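Local coordinates for protein FOKI restriction endonuclease (Planomicrobium okeanokoites, PDB 2FOK) that recognises a specific DNA sequence and, as a metal-dependent type IIS restriction endonuclease, cleaves the double strand at a distance from that sequence with a separate domain, at residues Thr308-Ile313 with Ile344-Lys349; Leu323-Ile328 with Arg363-Lys368; Gly185-Ser190 with Leu351-Ile356; Val340-Glu345 with Leu397-Lys402. One frame throughout, in Å; residues are numbered along the deposited sequence.

Contact 1. Residues Thr308-Ile313 with Ile344-Lys349; sequences TRRALI and IENDIK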
# COMPACT_ATOMS: atom_id res chain seq x y z
N THR A 308 -12.14 -13.49 0.69
CA THR A 308 -12.60 -14.85 0.51
C THR A 308 -12.15 -15.40 -0.84
O THR A 308 -11.60 -16.51 -0.92
CB THR A 308 -14.14 -14.93 0.60
OG1 THR A 308 -14.58 -14.24 1.78
CG2 THR A 308 -14.60 -16.38 0.67
N ARG A 309 -12.37 -14.62 -1.89
CA ARG A 309 -11.98 -15.01 -3.25
C ARG A 309 -10.50 -15.41 -3.31
O ARG A 309 -10.15 -16.44 -3.88
CB ARG A 309 -12.27 -13.86 -4.21
CG ARG A 309 -12.35 -14.25 -5.68
CD ARG A 309 -11.64 -13.19 -6.52
NE ARG A 309 -12.52 -12.08 -6.86
CZ ARG A 309 -12.19 -10.79 -6.81
NH1 ARG A 309 -10.99 -10.40 -6.43
NH2 ARG A 309 -13.09 -9.88 -7.17
N ARG A 310 -9.63 -14.58 -2.74
CA ARG A 310 -8.21 -14.90 -2.75
C ARG A 310 -7.93 -16.10 -1.84
O ARG A 310 -7.03 -16.88 -2.12
CB ARG A 310 -7.39 -13.68 -2.31
CG ARG A 310 -7.24 -12.65 -3.43
CD ARG A 310 -6.80 -11.28 -2.92
NE ARG A 310 -6.81 -10.30 -4.00
CZ ARG A 310 -6.77 -8.99 -3.82
NH1 ARG A 310 -6.72 -8.47 -2.61
NH2 ARG A 310 -6.83 -8.18 -4.87
N ALA A 311 -8.71 -16.25 -0.77
CA ALA A 311 -8.53 -17.37 0.16
C ALA A 311 -8.84 -18.70 -0.52
O ALA A 311 -8.11 -19.68 -0.36
CB ALA A 311 -9.44 -17.19 1.38
N LEU A 312 -9.94 -18.72 -1.26
CA LEU A 312 -10.37 -19.90 -1.97
C LEU A 312 -9.43 -20.26 -3.13
O LEU A 312 -9.35 -21.42 -3.52
CB LEU A 312 -11.79 -19.70 -2.48
CG LEU A 312 -12.81 -19.67 -1.34
CD1 LEU A 312 -14.19 -19.34 -1.87
CD2 LEU A 312 -12.79 -21.03 -0.64
N ILE A 313 -8.74 -19.28 -3.70
CA ILE A 313 -7.82 -19.61 -4.78
C ILE A 313 -6.58 -20.26 -4.17
O ILE A 313 -6.00 -21.17 -4.74
CB ILE A 313 -7.39 -18.37 -5.60
CG1 ILE A 313 -8.61 -17.67 -6.21
CG2 ILE A 313 -6.49 -18.81 -6.73
CD1 ILE A 313 -8.35 -16.21 -6.62
N ILE A 344 -8.67 -13.49 -11.56
CA ILE A 344 -8.01 -14.61 -10.90
C ILE A 344 -6.50 -14.50 -11.08
O ILE A 344 -5.73 -14.83 -10.17
CB ILE A 344 -8.51 -15.98 -11.46
CG1 ILE A 344 -10.02 -16.10 -11.25
CG2 ILE A 344 -7.79 -17.13 -10.77
CD1 ILE A 344 -10.66 -17.25 -11.98
N GLU A 345 -6.06 -14.04 -12.25
CA GLU A 345 -4.63 -13.87 -12.53
C GLU A 345 -4.04 -12.76 -11.66
O GLU A 345 -2.91 -12.87 -11.19
CB GLU A 345 -4.41 -13.51 -14.01
CG GLU A 345 -4.72 -14.61 -15.00
CD GLU A 345 -4.52 -14.19 -16.46
OE1 GLU A 345 -4.78 -13.01 -16.80
OE2 GLU A 345 -4.10 -15.04 -17.28
N ASN A 346 -4.79 -11.68 -11.45
CA ASN A 346 -4.30 -10.57 -10.63
C ASN A 346 -4.27 -10.97 -9.16
O ASN A 346 -3.41 -10.52 -8.40
CB ASN A 346 -5.17 -9.32 -10.82
CG ASN A 346 -4.59 -8.09 -10.09
OD1 ASN A 346 -3.66 -7.45 -10.58
ND2 ASN A 346 -5.16 -7.77 -8.94
N ASP A 347 -5.22 -11.81 -8.78
CA ASP A 347 -5.29 -12.30 -7.41
C ASP A 347 -4.08 -13.20 -7.12
O ASP A 347 -3.62 -13.27 -6.00
CB ASP A 347 -6.59 -13.10 -7.20
CG ASP A 347 -7.75 -12.23 -6.73
OD1 ASP A 347 -7.54 -11.03 -6.45
OD2 ASP A 347 -8.88 -12.76 -6.64
N ILE A 348 -3.57 -13.87 -8.15
CA ILE A 348 -2.42 -14.76 -7.99
C ILE A 348 -1.10 -14.01 -7.91
O ILE A 348 -0.18 -14.43 -7.21
CB ILE A 348 -2.34 -15.79 -9.15
CG1 ILE A 348 -3.57 -16.70 -9.10
CG2 ILE A 348 -1.05 -16.61 -9.07
CD1 ILE A 348 -3.57 -17.79 -10.14
N LYS A 349 -1.00 -12.91 -8.65
CA LYS A 349 0.22 -12.11 -8.65
C LYS A 349 0.40 -11.50 -7.28
O LYS A 349 1.53 -11.23 -6.84
CB LYS A 349 0.13 -11.00 -9.69
CG LYS A 349 1.22 -9.95 -9.55
CD LYS A 349 1.55 -9.31 -10.87
CE LYS A 349 0.48 -8.33 -11.28
NZ LYS A 349 -0.20 -7.70 -10.12
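D347 reaches from helix 341-352 to two consecutive arginines of helix 303-319, giving each carboxylate oxygen its own arginine. R310 NE donates to D347 OD1 at 2.7 Å, with 158° at the hydrogen. The bond lies in the guanidinium plane but meets OD1 from above the carboxylate plane, and the two planes are steeply turned against each other. R310 NH2 adds a weak second bond to OD1. On the other oxygen, R309 NH1 approaches D347 OD2 at 3.2 Å, a salt bridge whose exact length is less certain. Bends at chi2 and chi3 of R309 bring NH1, at the guanidinium edge, toward that oxygen. Beside the salt bridges, I313 CD1 lies 3.6 Å from D347 CB and 4.3 Å from I344 CG2; the branched isoleucine also gives I348 an apolar neighbour through its CG2. The two helices are the first and third of the winged-helix D3 domain; their local axes cross at 78° and bring the CA atoms of R310 and D347 to 6.1 Å. R310 is itself steadied by E189 and by the carbonyl of L296. Two cationic groups around one buried carboxylate would be expected to stabilise its negative charge.

Contact 2. Residues Leu323-Ile328 with Arg363-Lys368; sequences LKIEQI and RFYQLK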
# COMPACT_ATOMS: atom_id res chain seq x y z
N LEU A 323 -2.10 -26.67 -12.52
CA LEU A 323 -3.44 -26.30 -12.98
C LEU A 323 -3.44 -25.19 -14.04
O LEU A 323 -2.51 -24.39 -14.13
CB LEU A 323 -4.27 -25.82 -11.78
CG LEU A 323 -5.54 -26.51 -11.26
CD1 LEU A 323 -5.39 -28.01 -11.28
CD2 LEU A 323 -5.80 -26.03 -9.84
N LYS A 324 -4.51 -25.16 -14.84
CA LYS A 324 -4.67 -24.12 -15.86
C LYS A 324 -5.68 -23.11 -15.30
O LYS A 324 -6.67 -23.50 -14.68
CB LYS A 324 -5.21 -24.73 -17.16
CG LYS A 324 -4.13 -24.98 -18.22
CD LYS A 324 -4.60 -25.98 -19.30
CE LYS A 324 -5.59 -27.02 -18.73
NZ LYS A 324 -6.33 -27.79 -19.78
N ILE A 325 -5.42 -21.82 -15.51
CA ILE A 325 -6.31 -20.78 -14.99
C ILE A 325 -7.77 -21.10 -15.21
O ILE A 325 -8.62 -20.73 -14.41
CB ILE A 325 -6.00 -19.40 -15.62
CG1 ILE A 325 -6.55 -18.29 -14.73
CG2 ILE A 325 -6.62 -19.31 -17.01
CD1 ILE A 325 -5.53 -17.72 -13.77
N GLU A 326 -8.07 -21.81 -16.30
CA GLU A 326 -9.45 -22.18 -16.62
C GLU A 326 -9.98 -23.24 -15.65
O GLU A 326 -11.18 -23.29 -15.37
CB GLU A 326 -9.53 -22.69 -18.06
CG GLU A 326 -9.64 -21.58 -19.10
CD GLU A 326 -8.30 -21.17 -19.66
OE1 GLU A 326 -7.30 -21.87 -19.39
OE2 GLU A 326 -8.24 -20.15 -20.38
N GLN A 327 -9.09 -24.09 -15.15
CA GLN A 327 -9.49 -25.11 -14.19
C GLN A 327 -9.66 -24.45 -12.82
O GLN A 327 -10.56 -24.78 -12.05
CB GLN A 327 -8.44 -26.22 -14.14
CG GLN A 327 -7.83 -26.57 -15.50
CD GLN A 327 -6.79 -27.68 -15.41
OE1 GLN A 327 -5.62 -27.49 -15.75
NE2 GLN A 327 -7.22 -28.86 -14.94
N ILE A 328 -8.78 -23.49 -12.51
CA ILE A 328 -8.86 -22.77 -11.25
C ILE A 328 -10.16 -21.98 -11.25
O ILE A 328 -10.88 -21.94 -10.25
CB ILE A 328 -7.70 -21.77 -11.07
CG1 ILE A 328 -6.41 -22.52 -10.75
CG2 ILE A 328 -8.02 -20.80 -9.94
CD1 ILE A 328 -5.16 -21.71 -11.04
N ARG A 363 1.33 -22.13 -19.57
CA ARG A 363 -0.07 -22.01 -19.20
C ARG A 363 -0.43 -22.71 -17.89
O ARG A 363 -1.60 -22.77 -17.53
CB ARG A 363 -0.96 -22.60 -20.31
CG ARG A 363 -1.14 -21.70 -21.51
CD ARG A 363 -1.37 -22.50 -22.79
NE ARG A 363 -2.01 -23.79 -22.53
CZ ARG A 363 -3.17 -24.16 -23.06
NH1 ARG A 363 -3.82 -23.34 -23.88
NH2 ARG A 363 -3.69 -25.34 -22.78
N PHE A 364 0.57 -23.22 -17.16
CA PHE A 364 0.29 -23.94 -15.93
C PHE A 364 0.85 -23.34 -14.65
O PHE A 364 2.00 -22.89 -14.59
CB PHE A 364 0.78 -25.38 -16.05
CG PHE A 364 0.09 -26.16 -17.13
CD1 PHE A 364 -1.19 -26.67 -16.93
CD2 PHE A 364 0.72 -26.39 -18.35
CE1 PHE A 364 -1.84 -27.39 -17.94
CE2 PHE A 364 0.09 -27.11 -19.36
CZ PHE A 364 -1.20 -27.61 -19.16
N TYR A 365 0.02 -23.35 -13.61
CA TYR A 365 0.41 -22.84 -12.31
C TYR A 365 0.55 -24.02 -11.35
O TYR A 365 -0.18 -25.00 -11.45
CB TYR A 365 -0.65 -21.89 -11.75
CG TYR A 365 -0.88 -20.61 -12.54
CD1 TYR A 365 -1.59 -20.63 -13.74
CD2 TYR A 365 -0.41 -19.39 -12.07
CE1 TYR A 365 -1.84 -19.46 -14.45
CE2 TYR A 365 -0.65 -18.20 -12.78
CZ TYR A 365 -1.36 -18.26 -13.97
OH TYR A 365 -1.60 -17.10 -14.69
N GLN A 366 1.49 -23.91 -10.42
CA GLN A 366 1.67 -24.96 -9.43
C GLN A 366 2.30 -24.41 -8.17
O GLN A 366 3.43 -23.93 -8.20
CB GLN A 366 2.54 -26.09 -9.98
CG GLN A 366 2.38 -27.38 -9.19
CD GLN A 366 3.24 -28.50 -9.73
OE1 GLN A 366 3.76 -29.32 -8.97
NE2 GLN A 366 3.39 -28.54 -11.05
N LEU A 367 1.57 -24.46 -7.06
CA LEU A 367 2.10 -23.98 -5.78
C LEU A 367 3.20 -24.92 -5.28
O LEU A 367 3.02 -26.13 -5.25
CB LEU A 367 0.99 -23.88 -4.74
CG LEU A 367 1.35 -23.11 -3.47
CD1 LEU A 367 0.51 -21.85 -3.38
CD2 LEU A 367 1.13 -23.99 -2.25
N LYS A 368 4.34 -24.35 -4.89
CA LYS A 368 5.47 -25.14 -4.39
C LYS A 368 5.92 -24.48 -3.10
O LYS A 368 6.89 -23.74 -3.09
CB LYS A 368 6.61 -25.15 -5.40
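Y365, K324 and L323 bury the most surface here, and backbone pairing fixes the places of L323 and Y365. L323 N donates to Y365 O at 2.8 Å, and Y365 N returns a bond to L323 O at 2.8 Å, so the two form an antiparallel hydrogen-bonded pair. The Y365 ring, its CG anti to the carbonyl carbon (chi1 -64°), presents an edge to L323 O and lies alongside I325, whose CD1 is 4.1 Å from Y365 CE1. A broad aromatic suits this place because it bridges the strand and the start of helix 325-334. K324 sends its side chain to the other face of the sheet, where its methylenes run beside the F364 ring: K324 CG comes to 3.3 Å from F364 CE1. The same long aliphatic stem, well suited to lining an aromatic, also runs beside R363, whose NH2 is 3.7 Å from K324 CD. K324 is the N-cap residue of the helix, and its own N-H is taken by Q327 OE1 at 2.7 Å. The short, weakly bonded strand 323-324 lies at the edge of the three-stranded sheet, next to 364-367 of the wing hairpin, which pairs in turn with 358-361. On the face carrying L323 and Y365, I316 of helix 303-319 packs on L323, while E345 and I348 of helix 341-352 meet the tyrosine.

Contact 3. Residues Gly185-Ser190 with Leu351-Ile356; sequences GFSGES and LINTGI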
# COMPACT_ATOMS: atom_id res chain seq x y z
N GLY A 185 2.97 -7.18 -1.53
CA GLY A 185 1.54 -7.24 -1.29
C GLY A 185 0.71 -7.31 -2.56
O GLY A 185 1.16 -7.82 -3.59
N PHE A 186 -0.52 -6.82 -2.47
CA PHE A 186 -1.43 -6.82 -3.61
C PHE A 186 -1.30 -5.47 -4.30
O PHE A 186 -2.21 -4.64 -4.27
CB PHE A 186 -2.86 -7.09 -3.12
CG PHE A 186 -3.03 -8.47 -2.55
CD1 PHE A 186 -3.32 -9.55 -3.38
CD2 PHE A 186 -2.83 -8.71 -1.19
CE1 PHE A 186 -3.39 -10.86 -2.87
CE2 PHE A 186 -2.90 -10.01 -0.68
CZ PHE A 186 -3.18 -11.09 -1.52
N SER A 187 -0.13 -5.29 -4.92
CA SER A 187 0.28 -4.07 -5.62
C SER A 187 -0.73 -3.28 -6.44
O SER A 187 -1.48 -3.83 -7.24
CB SER A 187 1.49 -4.37 -6.51
OG SER A 187 2.38 -5.26 -5.87
N GLY A 188 -0.72 -1.97 -6.23
CA GLY A 188 -1.58 -1.08 -6.96
C GLY A 188 -2.89 -0.71 -6.31
O GLY A 188 -3.34 0.42 -6.43
N GLU A 189 -3.51 -1.67 -5.63
CA GLU A 189 -4.79 -1.39 -5.00
C GLU A 189 -4.58 -0.59 -3.74
O GLU A 189 -3.45 -0.48 -3.25
CB GLU A 189 -5.52 -2.70 -4.69
CG GLU A 189 -4.87 -3.56 -3.64
CD GLU A 189 -5.54 -4.90 -3.51
OE1 GLU A 189 -5.92 -5.47 -4.57
OE2 GLU A 189 -5.68 -5.38 -2.37
N SER A 190 -5.66 -0.02 -3.20
CA SER A 190 -5.55 0.78 -1.99
C SER A 190 -5.17 -0.09 -0.79
O SER A 190 -5.80 -1.13 -0.53
CB SER A 190 -6.86 1.53 -1.72
OG SER A 190 -7.95 0.63 -1.59
N LEU A 351 -0.66 -12.98 -4.44
CA LEU A 351 -0.25 -14.05 -3.54
C LEU A 351 1.26 -14.19 -3.64
O LEU A 351 1.98 -14.24 -2.64
CB LEU A 351 -0.95 -15.36 -3.91
CG LEU A 351 -2.43 -15.40 -3.54
CD1 LEU A 351 -3.09 -16.63 -4.12
CD2 LEU A 351 -2.58 -15.38 -2.02
N ILE A 352 1.74 -14.24 -4.88
CA ILE A 352 3.16 -14.34 -5.16
C ILE A 352 3.86 -13.12 -4.54
O ILE A 352 4.87 -13.26 -3.85
CB ILE A 352 3.39 -14.37 -6.71
CG1 ILE A 352 2.80 -15.67 -7.28
CG2 ILE A 352 4.88 -14.25 -7.04
CD1 ILE A 352 2.88 -15.79 -8.80
N ASN A 353 3.28 -11.94 -4.75
CA ASN A 353 3.83 -10.69 -4.24
C ASN A 353 3.83 -10.52 -2.71
O ASN A 353 4.37 -9.54 -2.19
CB ASN A 353 3.09 -9.51 -4.88
CG ASN A 353 3.70 -9.09 -6.21
OD1 ASN A 353 4.63 -9.72 -6.72
ND2 ASN A 353 3.17 -8.01 -6.78
N THR A 354 3.24 -11.47 -1.99
CA THR A 354 3.25 -11.35 -0.54
C THR A 354 4.13 -12.39 0.14
O THR A 354 4.24 -12.41 1.37
CB THR A 354 1.79 -11.36 0.04
OG1 THR A 354 1.81 -11.76 1.41
CG2 THR A 354 0.92 -12.27 -0.75
N GLY A 355 4.77 -13.26 -0.65
CA GLY A 355 5.67 -14.24 -0.07
C GLY A 355 5.44 -15.72 -0.33
O GLY A 355 6.24 -16.56 0.11
N ILE A 356 4.36 -16.06 -1.03
CA ILE A 356 4.04 -17.45 -1.33
C ILE A 356 4.59 -17.82 -2.71
O ILE A 356 4.47 -17.05 -3.65
CB ILE A 356 2.50 -17.67 -1.29
CG1 ILE A 356 1.96 -17.23 0.08
CG2 ILE A 356 2.16 -19.14 -1.53
CD1 ILE A 356 0.83 -16.22 0.01
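A Schellman motif ends helix 341-352, and its last turn brings N353 and T354 against G185, F186 and S187. G185 N donates to N353 O at 2.8 Å, with 144° at the hydrogen; the donor stands 57° out of the carbonyl plane. Beside this bond, the N353 amide offers ND2 to S187 OG at 3.0 Å, a weak bond bent to 125°. Asparagine fits because its short amide places ND2 at the serine, while S187 OG is additionally bonded to the carbonyl of K182. G355, with positive phi, lets the chain leave the helix, its N bonding back to I352 O and I356 N making a weak bond to L351 O; G188 serves the type II turn from F186 to E189 in a comparable way. The contact joins a loop in the second recognition subdomain to the end of the third helix of the winged-helix D3 domain. F186 brings its ring to the helix end, meeting L351 and T354 obliquely, with CE1 3.8 Å from L351 N and CZ 4.3 Å from T354 CG2. R310 of helix 303-319 also touches this ring, and P160 and P161 of helix 160-169 pack on T354.

Contact 4. Residues Val340-Glu345 with Leu397-Lys402; sequences VIETIE and LRHKLK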
# COMPACT_ATOMS: atom_id res chain seq x y z
N VAL A 340 -13.68 -13.85 -13.63
CA VAL A 340 -13.13 -13.79 -14.97
C VAL A 340 -11.64 -14.13 -14.87
O VAL A 340 -10.99 -13.75 -13.89
CB VAL A 340 -13.31 -12.38 -15.57
CG1 VAL A 340 -12.30 -12.13 -16.67
CG2 VAL A 340 -14.73 -12.21 -16.09
N ILE A 341 -11.11 -14.83 -15.86
CA ILE A 341 -9.70 -15.25 -15.85
C ILE A 341 -8.67 -14.20 -15.40
O ILE A 341 -7.72 -14.54 -14.69
CB ILE A 341 -9.25 -15.80 -17.24
CG1 ILE A 341 -10.07 -17.04 -17.63
CG2 ILE A 341 -7.78 -16.16 -17.22
CD1 ILE A 341 -9.78 -18.28 -16.80
N GLU A 342 -8.82 -12.94 -15.81
CA GLU A 342 -7.84 -11.93 -15.43
C GLU A 342 -7.97 -11.38 -14.01
O GLU A 342 -7.05 -10.74 -13.51
CB GLU A 342 -7.82 -10.78 -16.44
CG GLU A 342 -9.14 -10.52 -17.11
CD GLU A 342 -9.33 -11.34 -18.35
OE1 GLU A 342 -8.53 -11.19 -19.30
OE2 GLU A 342 -10.27 -12.15 -18.38
N THR A 343 -9.10 -11.62 -13.37
CA THR A 343 -9.27 -11.19 -11.99
C THR A 343 -8.52 -12.23 -11.17
O THR A 343 -7.81 -11.90 -10.22
CB THR A 343 -10.75 -11.19 -11.56
OG1 THR A 343 -11.40 -10.00 -12.03
CG2 THR A 343 -10.85 -11.23 -10.04
N ILE A 344 -8.67 -13.49 -11.56
CA ILE A 344 -8.01 -14.61 -10.90
C ILE A 344 -6.50 -14.50 -11.08
O ILE A 344 -5.73 -14.83 -10.17
CB ILE A 344 -8.51 -15.98 -11.46
CG1 ILE A 344 -10.02 -16.10 -11.25
CG2 ILE A 344 -7.79 -17.13 -10.77
CD1 ILE A 344 -10.66 -17.25 -11.98
N GLU A 345 -6.06 -14.04 -12.25
CA GLU A 345 -4.63 -13.87 -12.53
C GLU A 345 -4.04 -12.76 -11.66
O GLU A 345 -2.91 -12.87 -11.19
CB GLU A 345 -4.41 -13.51 -14.01
CG GLU A 345 -4.72 -14.61 -15.00
CD GLU A 345 -4.52 -14.19 -16.46
OE1 GLU A 345 -4.78 -13.01 -16.80
OE2 GLU A 345 -4.10 -15.04 -17.28
N LEU A 397 -13.22 -4.04 -16.60
CA LEU A 397 -12.06 -3.42 -17.24
C LEU A 397 -10.79 -4.27 -17.32
O LEU A 397 -9.91 -4.01 -18.15
CB LEU A 397 -11.75 -2.09 -16.55
CG LEU A 397 -12.83 -0.99 -16.62
CD1 LEU A 397 -12.40 0.19 -15.76
CD2 LEU A 397 -13.02 -0.55 -18.07
N ARG A 398 -10.67 -5.27 -16.45
CA ARG A 398 -9.51 -6.16 -16.47
C ARG A 398 -9.70 -7.13 -17.62
O ARG A 398 -8.75 -7.53 -18.29
CB ARG A 398 -9.39 -6.94 -15.15
CG ARG A 398 -8.18 -6.52 -14.32
CD ARG A 398 -7.94 -7.44 -13.15
NE ARG A 398 -8.95 -7.27 -12.12
CZ ARG A 398 -8.80 -6.52 -11.04
NH1 ARG A 398 -7.66 -5.86 -10.84
NH2 ARG A 398 -9.77 -6.44 -10.15
N HIS A 399 -10.96 -7.50 -17.84
CA HIS A 399 -11.34 -8.39 -18.93
C HIS A 399 -11.91 -7.52 -20.05
O HIS A 399 -13.09 -7.62 -20.40
CB HIS A 399 -12.41 -9.36 -18.44
CG HIS A 399 -12.90 -10.30 -19.50
ND1 HIS A 399 -12.20 -11.42 -19.87
CD2 HIS A 399 -14.00 -10.27 -20.27
CE1 HIS A 399 -12.85 -12.05 -20.83
NE2 HIS A 399 -13.95 -11.37 -21.09
N LYS A 400 -11.08 -6.64 -20.59
CA LYS A 400 -11.54 -5.75 -21.65
C LYS A 400 -10.36 -4.94 -22.15
O LYS A 400 -10.14 -4.83 -23.35
CB LYS A 400 -12.62 -4.81 -21.12
CG LYS A 400 -13.43 -4.13 -22.21
CD LYS A 400 -13.99 -2.80 -21.74
CE LYS A 400 -15.50 -2.76 -21.93
NZ LYS A 400 -16.11 -4.10 -21.66
N LEU A 401 -9.62 -4.37 -21.21
CA LEU A 401 -8.44 -3.57 -21.55
C LEU A 401 -7.28 -4.56 -21.61
O LEU A 401 -6.69 -4.90 -20.59
CB LEU A 401 -8.20 -2.49 -20.48
CG LEU A 401 -9.37 -1.57 -20.07
CD1 LEU A 401 -8.81 -0.33 -19.39
CD2 LEU A 401 -10.23 -1.16 -21.28
N LYS A 402 -6.96 -5.01 -22.82
CA LYS A 402 -5.90 -5.98 -23.06
C LYS A 402 -4.49 -5.40 -23.15
O LYS A 402 -3.53 -6.14 -23.33
CB LYS A 402 -6.20 -6.75 -24.35
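The H399 imidazole meets E342 at its edge, and V340 CG1 approaches the same ring obliquely, 3.3 Å from ND1. H399 ND1 donates to E342 OE2 with 159° at the hydrogen; the modelled separation of 2.5 Å is very short, and the place of that oxygen is less sure. Carboxylate and ring planes are turned 70° apart. A chi1 of 178° swings the H399 ring away from its own backbone N and out to the glutamate, which bends at chi2 to meet it and lays CG 3.2 Å from R398 O. The second flat group, the guanidinium of R398, has T343 OG1 near its edge, 3.7 Å from NE. This is too far for a hydrogen bond; T343 OG1 instead pairs with S395 OG, and R398 NE is buried without a partner. R398 CD lies 3.4 Å from E342 O. V340 is the N-cap of helix 341-352, its O receiving the N-H groups of T343 and I344. The first turn of this helix meets the end of helix 389-398, with a His-carboxylate hydrogen bond between them if E342 OE2 is rightly placed, where the winged-helix D3 domain abuts the cleavage domain of the PD-(D/E)XK nuclease family.

Helix 341-352 runs through contacts 4, 1 and 3 in turn, so a single helix of the D3 domain meets the cleavage domain near its start and recognition subdomain 2 at its end. Contacts 1 and 3 have centres 10 Å apart and are joined by the salt bridge from R310 NH2 to E189 OE1, 2.9 Å. Contact 4 lies about 12 Å from contact 1, centre to centre; R309 CZ packs 3.5 Å from T343 CG2. Contact 2 adds the wing side, with I348 CD1 4.0 Å from Y365 CE2. Contacts 3 and 4 stay about 7 Å apart at their nearest atoms. Together they are consistent with D3 linking the DNA-reading and DNA-cutting parts.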